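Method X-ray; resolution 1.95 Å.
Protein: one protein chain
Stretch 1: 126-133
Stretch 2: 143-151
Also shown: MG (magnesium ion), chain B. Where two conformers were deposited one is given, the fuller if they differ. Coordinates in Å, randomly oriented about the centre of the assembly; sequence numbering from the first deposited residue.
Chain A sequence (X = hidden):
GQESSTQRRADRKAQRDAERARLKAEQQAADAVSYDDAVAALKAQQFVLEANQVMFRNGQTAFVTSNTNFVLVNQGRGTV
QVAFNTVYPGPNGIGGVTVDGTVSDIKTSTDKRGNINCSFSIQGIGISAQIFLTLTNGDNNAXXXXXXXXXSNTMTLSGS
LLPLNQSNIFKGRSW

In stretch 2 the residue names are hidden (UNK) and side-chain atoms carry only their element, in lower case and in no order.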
ATOM      1  N   GLY A 126      29.047   8.628  14.936  1.00 50.47           N
ATOM      2  CA  GLY A 126      28.121   8.331  16.017  1.00 56.03           C
ATOM      3  C   GLY A 126      26.682   8.024  15.603  1.00 51.04           C
ATOM      4  O   GLY A 126      25.810   7.953  16.452  1.00 46.51           O
ATOM      5  N   ILE A 127      26.428   7.865  14.312  1.00 49.36           N
ATOM      6  CA  ILE A 127      25.073   7.687  13.791  1.00 47.21           C
ATOM      7  C   ILE A 127      25.221   6.927  12.473  1.00 47.69           C
ATOM      8  O   ILE A 127      26.155   7.157  11.708  1.00 45.86           O
ATOM      9  CB  ILE A 127      24.299   9.052  13.589  1.00 47.76           C
ATOM     10  CG1 ILE A 127      22.833   8.811  13.142  1.00 46.51           C
ATOM     11  CG2 ILE A 127      24.996  10.028  12.619  1.00 46.86           C
ATOM     12  CD1 ILE A 127      21.957  10.065  13.135  1.00 48.38           C
ATOM     13  N   SER A 128      24.266   6.056  12.182  1.00 45.92           N
ATOM     14  CA  SER A 128      24.226   5.366  10.886  1.00 44.19           C
ATOM     15  C   SER A 128      22.795   5.115  10.495  1.00 46.68           C
ATOM     16  O   SER A 128      21.880   5.271  11.312  1.00 45.56           O
ATOM     17  CB  SER A 128      25.011   4.051  10.962  1.00 49.50           C
ATOM     18  OG  SER A 128      24.392   3.170  11.888  1.00 48.75           O
ATOM     19  N   ALA A 129      22.586   4.737   9.249  1.00 44.37           N
ATOM     20  CA  ALA A 129      21.241   4.379   8.786  1.00 45.98           C
ATOM     21  C   ALA A 129      21.369   3.198   7.839  1.00 49.20           C
ATOM     22  O   ALA A 129      22.241   3.182   6.974  1.00 46.38           O
ATOM     23  CB  ALA A 129      20.533   5.544   8.067  1.00 42.75           C
ATOM     24  N   GLN A 130      20.488   2.218   8.023  1.00 44.94           N
ATOM     25  CA  GLN A 130      20.323   1.106   7.087  1.00 44.02           C
ATOM     26  C   GLN A 130      19.212   1.422   6.072  1.00 45.43           C
ATOM     27  O   GLN A 130      18.131   1.899   6.429  1.00 46.39           O
ATOM     28  CB  GLN A 130      20.020  -0.173   7.849  1.00 44.39           C
ATOM     29  CG  GLN A 130      19.963  -1.377   6.923  1.00 50.62           C
ATOM     30  CD  GLN A 130      19.980  -2.636   7.727  1.00 60.72           C
ATOM     31  OE1 GLN A 130      19.056  -2.895   8.495  1.00 56.01           O
ATOM     32  NE2 GLN A 130      21.045  -3.403   7.586  1.00 53.94           N
ATOM     33  N   ILE A 131      19.523   1.205   4.801  1.00 44.62           N
ATOM     34  CA  ILE A 131      18.708   1.641   3.666  0.50 43.36           C
ATOM     35  C   ILE A 131      18.261   0.414   2.856  1.00 46.48           C
ATOM     36  O   ILE A 131      19.092  -0.434   2.543  1.00 44.01           O
ATOM     37  CB  ILE A 131      19.532   2.538   2.710  0.50 42.14           C
ATOM     38  CG1 ILE A 131      20.343   3.613   3.484  0.50 45.80           C
ATOM     39  CG2 ILE A 131      18.621   3.149   1.651  0.50 44.74           C
ATOM     40  CD1 ILE A 131      19.517   4.617   4.254  0.50 40.95           C
ATOM     41  N   PHE A 132      16.991   0.349   2.496  1.00 43.78           N
ATOM     42  CA  PHE A 132      16.459  -0.678   1.598  1.00 44.14           C
ATOM     43  C   PHE A 132      15.723   0.039   0.477  1.00 44.75           C
ATOM     44  O   PHE A 132      14.837   0.836   0.720  1.00 45.99           O
ATOM     45  CB  PHE A 132      15.520  -1.638   2.336  1.00 45.28           C
ATOM     46  CG  PHE A 132      14.878  -2.694   1.438  1.00 46.16           C
ATOM     47  CD1 PHE A 132      15.658  -3.654   0.783  1.00 47.09           C
ATOM     48  CD2 PHE A 132      13.519  -2.674   1.182  1.00 47.77           C
ATOM     49  CE1 PHE A 132      15.093  -4.594  -0.063  1.00 47.09           C
ATOM     50  CE2 PHE A 132      12.944  -3.629   0.358  1.00 47.42           C
ATOM     51  CZ  PHE A 132      13.734  -4.586  -0.275  1.00 47.55           C
ATOM     52  N   LEU A 133      16.095  -0.263  -0.756  1.00 44.08           N
ATOM     53  CA  LEU A 133      15.594   0.438  -1.937  1.00 47.33           C
ATOM     54  C   LEU A 133      15.070  -0.575  -2.939  1.00 48.05           C
ATOM     55  O   LEU A 133      15.721  -1.595  -3.205  1.00 48.76           O
ATOM     56  CB  LEU A 133      16.738   1.282  -2.527  1.00 53.97           C
ATOM     57  CG  LEU A 133      16.595   2.079  -3.826  1.00 64.68           C
ATOM     58  CD1 LEU A 133      17.806   2.988  -3.965  1.00 66.28           C
ATOM     59  CD2 LEU A 133      16.507   1.151  -5.023  1.00 62.05           C
ATOM     60  N   UNK A 143      11.166   3.137  -4.113  1.00 46.39           N
ATOM     61  CA  UNK A 143      10.737   3.280  -2.739  1.00 47.24           C
ATOM     62  C   UNK A 143      11.914   2.947  -1.847  1.00 48.50           C
ATOM     63  O   UNK A 143      12.657   1.978  -2.111  1.00 51.34           O
ATOM     64  c   UNK A 143       9.029   2.453  -1.018  1.00 51.28           C
ATOM     65  o   UNK A 143       8.519   2.677  -3.399  1.00 52.32           O
ATOM     66  c   UNK A 143       9.551   2.332  -2.465  1.00 50.41           C
ATOM     67  N   UNK A 144      12.110   3.749  -0.810  1.00 44.05           N
ATOM     68  CA  UNK A 144      13.249   3.560   0.069  1.00 43.34           C
ATOM     69  C   UNK A 144      12.748   3.539   1.508  1.00 46.91           C
ATOM     70  O   UNK A 144      11.897   4.345   1.876  1.00 45.21           O
ATOM     71  c   UNK A 144      14.324   4.659  -0.192  1.00 50.20           C
ATOM     72  c   UNK A 144      15.585   4.374   0.583  1.00 52.35           C
ATOM     73  c   UNK A 144      13.829   6.079   0.175  1.00 47.57           C
ATOM     74  N   UNK A 145      13.293   2.630   2.317  1.00 42.76           N
ATOM     75  CA  UNK A 145      13.107   2.627   3.764  1.00 43.06           C
ATOM     76  C   UNK A 145      14.416   2.918   4.435  1.00 45.02           C
ATOM     77  O   UNK A 145      15.451   2.294   4.112  1.00 45.11           O
ATOM     78  c   UNK A 145      12.569   1.231   4.213  1.00 48.25           C
ATOM     79  c   UNK A 145      12.350   1.131   5.773  1.00 46.99           C
ATOM     80  o   UNK A 145      11.328   1.023   3.527  1.00 51.13           O
ATOM     81  N   UNK A 146      14.373   3.861   5.364  1.00 42.66           N
ATOM     82  CA  UNK A 146      15.520   4.358   6.095  1.00 41.63           C
ATOM     83  C   UNK A 146      15.354   4.040   7.562  1.00 43.42           C
ATOM     84  O   UNK A 146      14.363   4.444   8.213  1.00 44.75           O
ATOM     85  c   UNK A 146      16.882   6.468   6.653  1.00 43.58           C
ATOM     86  c   UNK A 146      15.692   5.895   5.861  1.00 45.33           C
ATOM     87  c   UNK A 146      15.257   7.485   3.873  1.00 53.34           C
ATOM     88  c   UNK A 146      15.853   6.183   4.344  1.00 48.92           C
ATOM     89  N   UNK A 147      16.349   3.347   8.104  1.00 41.80           N
ATOM     90  CA  UNK A 147      16.325   2.876   9.475  1.00 43.73           C
ATOM     91  C   UNK A 147      17.540   3.382  10.243  1.00 45.16           C
ATOM     92  O   UNK A 147      18.602   2.751  10.187  1.00 45.45           O
ATOM     93  n   UNK A 147      16.194  -0.602  10.931  1.00 50.17           N
ATOM     94  c   UNK A 147      16.155   0.722  10.866  1.00 55.82           C
ATOM     95  c   UNK A 147      16.253   1.324   9.474  1.00 47.56           C
ATOM     96  o   UNK A 147      16.066   1.417  11.861  1.00 51.64           O
ATOM     97  N   UNK A 148      17.394   4.500  10.993  1.00 46.67           N
ATOM     98  CA  UNK A 148      18.546   5.024  11.748  1.00 45.34           C
ATOM     99  C   UNK A 148      18.916   4.122  12.911  1.00 47.87           C
ATOM    100  O   UNK A 148      18.076   3.401  13.401  1.00 47.08           O
ATOM    101  c   UNK A 148      16.954   6.766  11.309  1.00 51.34           C
ATOM    102  c   UNK A 148      18.028   6.382  12.277  1.00 48.45           C
ATOM    103  c   UNK A 148      16.268   5.462  11.023  1.00 49.53           C
ATOM    104  N   UNK A 149      20.166   4.151  13.353  1.00 44.46           N
ATOM    105  CA  UNK A 149      20.607   3.175  14.351  1.00 47.01           C
ATOM    106  C   UNK A 149      20.089   3.448  15.761  1.00 53.49           C
ATOM    107  O   UNK A 149      20.142   2.557  16.596  1.00 51.78           O
ATOM    108  o   UNK A 149      22.539   5.462  14.592  1.00 50.47           O
ATOM    109  n   UNK A 149      23.285   4.176  16.247  1.00 65.98           N
ATOM    110  c   UNK A 149      22.138   3.114  14.424  1.00 50.19           C
ATOM    111  c   UNK A 149      22.713   4.351  15.081  1.00 59.84           C
ATOM    112  N   UNK A 150      19.595   4.652  16.048  1.00 47.60           N
ATOM    113  CA  UNK A 150      19.329   5.025  17.454  1.00 48.38           C
ATOM    114  C   UNK A 150      18.000   4.536  18.019  1.00 53.32           C
ATOM    115  O   UNK A 150      17.817   4.526  19.229  1.00 48.71           O
ATOM    116  c   UNK A 150      17.280   8.995  14.954  1.00 49.42           C
ATOM    117  c   UNK A 150      17.362   7.612  16.907  1.00 48.71           C
ATOM    118  c   UNK A 150      18.728   7.408  16.728  1.00 46.72           C
ATOM    119  c   UNK A 150      19.360   8.029  15.665  1.00 51.03           C
ATOM    120  c   UNK A 150      18.639   8.813  14.778  1.00 49.18           C
ATOM    121  c   UNK A 150      16.636   8.417  16.031  1.00 50.09           C
ATOM    122  c   UNK A 150      19.506   6.544  17.686  1.00 54.77           C
ATOM    123  N   UNK A 151      17.044   4.190  17.177  1.00 50.33           N
ATOM    124  CA  UNK A 151      15.862   3.503  17.677  1.00 56.89           C
ATOM    125  C   UNK A 151      15.308   2.614  16.580  1.00 66.48           C
ATOM    126  O   UNK A 151      15.842   2.604  15.474  1.00 51.11           O
ATOM    127  c   UNK A 151      14.233   5.442  17.231  1.00 53.06           C
ATOM    128  n   UNK A 151      14.041   6.702  17.625  1.00 54.13           N
ATOM    129  o   UNK A 151      13.920   5.053  16.131  1.00 57.67           O
ATOM    130  c   UNK A 151      14.819   4.489  18.260  1.00 52.27           C
TER
HETATM  131 MG    MG B 200      15.618   3.161  13.371  1.00 66.54          MG
HETATM  132  O   HOH W   1      23.130   7.372  16.812  1.00 60.15           O
HETATM  133  O   HOH W   2      16.478  -1.795   8.197  1.00 52.82           O

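Position 143 carries three side-chain atoms, one carbon bearing an oxygen and a carbon, and they stay clear of stretch 1; the backbone makes the contact, with its O 3.3 Å from Leu133 CA. This beta-branched hydroxyl residue is Thr143.

Position 144 has three carbons, the first forking into two. One arm lies 3.4 Å from Ile131 CG2, a tight apolar contact, and the CA of 144 sits 3.2 Å from Phe132 O. A symmetric fork of carbon alone makes this Val144.

Position 145 again forks into one oxygen and one carbon. Its backbone pairs with Phe132 in both directions: N of 145 to Phe132 O at 2.9 Å, and Phe132 N to O of 145 at 3.0 Å. The hydroxyl is hydrogen-bonded elsewhere in the structure. The residue is Thr145.

Position 146 holds four carbons, forked at the first, with one arm two carbons long: Ile146. Its CG2 lies 4.0 Å from Ala129 CB and its CG1 4.0 Å from Ile131 CD1, so it packs against two residues of the facing strand.

Position 147 has two carbons, the second carrying one oxygen and one nitrogen. Backbone bonds join its N to Gln130 O (2.8 Å) and Gln130 N to its O (2.9 Å). The short amide is Asn147. Its OD1 binds magnesium at 2.4 Å, while ND2 donates to water 2 (3.0 Å), which in turn donates to Gln130 OE1 (2.8 Å).

At 148, three carbons close a ring onto the backbone N, which identifies Pro148. Its N has no hydrogen to donate, and it occupies a non-hydrogen-bonded pair with Ala129, where none is asked of it across the strands; its O binds magnesium at 2.5 Å.

Position 149 repeats the short amide pattern, with its CB 3.4 Å from Ser128 OG: Asn149. Ser128 N donates to Asn149 OD1 (3.0 Å), and Asn149 N donates to Ser128 O (2.9 Å). A side chain thus takes the acceptor's part just beyond the strand. Water 1 donates to both Asn149 OD1 (3.0 Å) and Gly126 O (2.8 Å).

Position 150 is one carbon followed by a six-carbon ring, Phe150, whose CE2 meets Ile127 CD1 at 3.9 Å, edge on.

Position 151, another two-carbon amide, is Asn151; it does not touch stretch 1, but its O binds magnesium at 2.2 Å.

The contact works by alternation. Antiparallel backbone bonds set the register, Ala129, Ile131, Val144 and Ile146 build an apolar face, and Gln130 and Asn147 share a water on the other.

Stretch 2 (143-151) TVTINPNFN
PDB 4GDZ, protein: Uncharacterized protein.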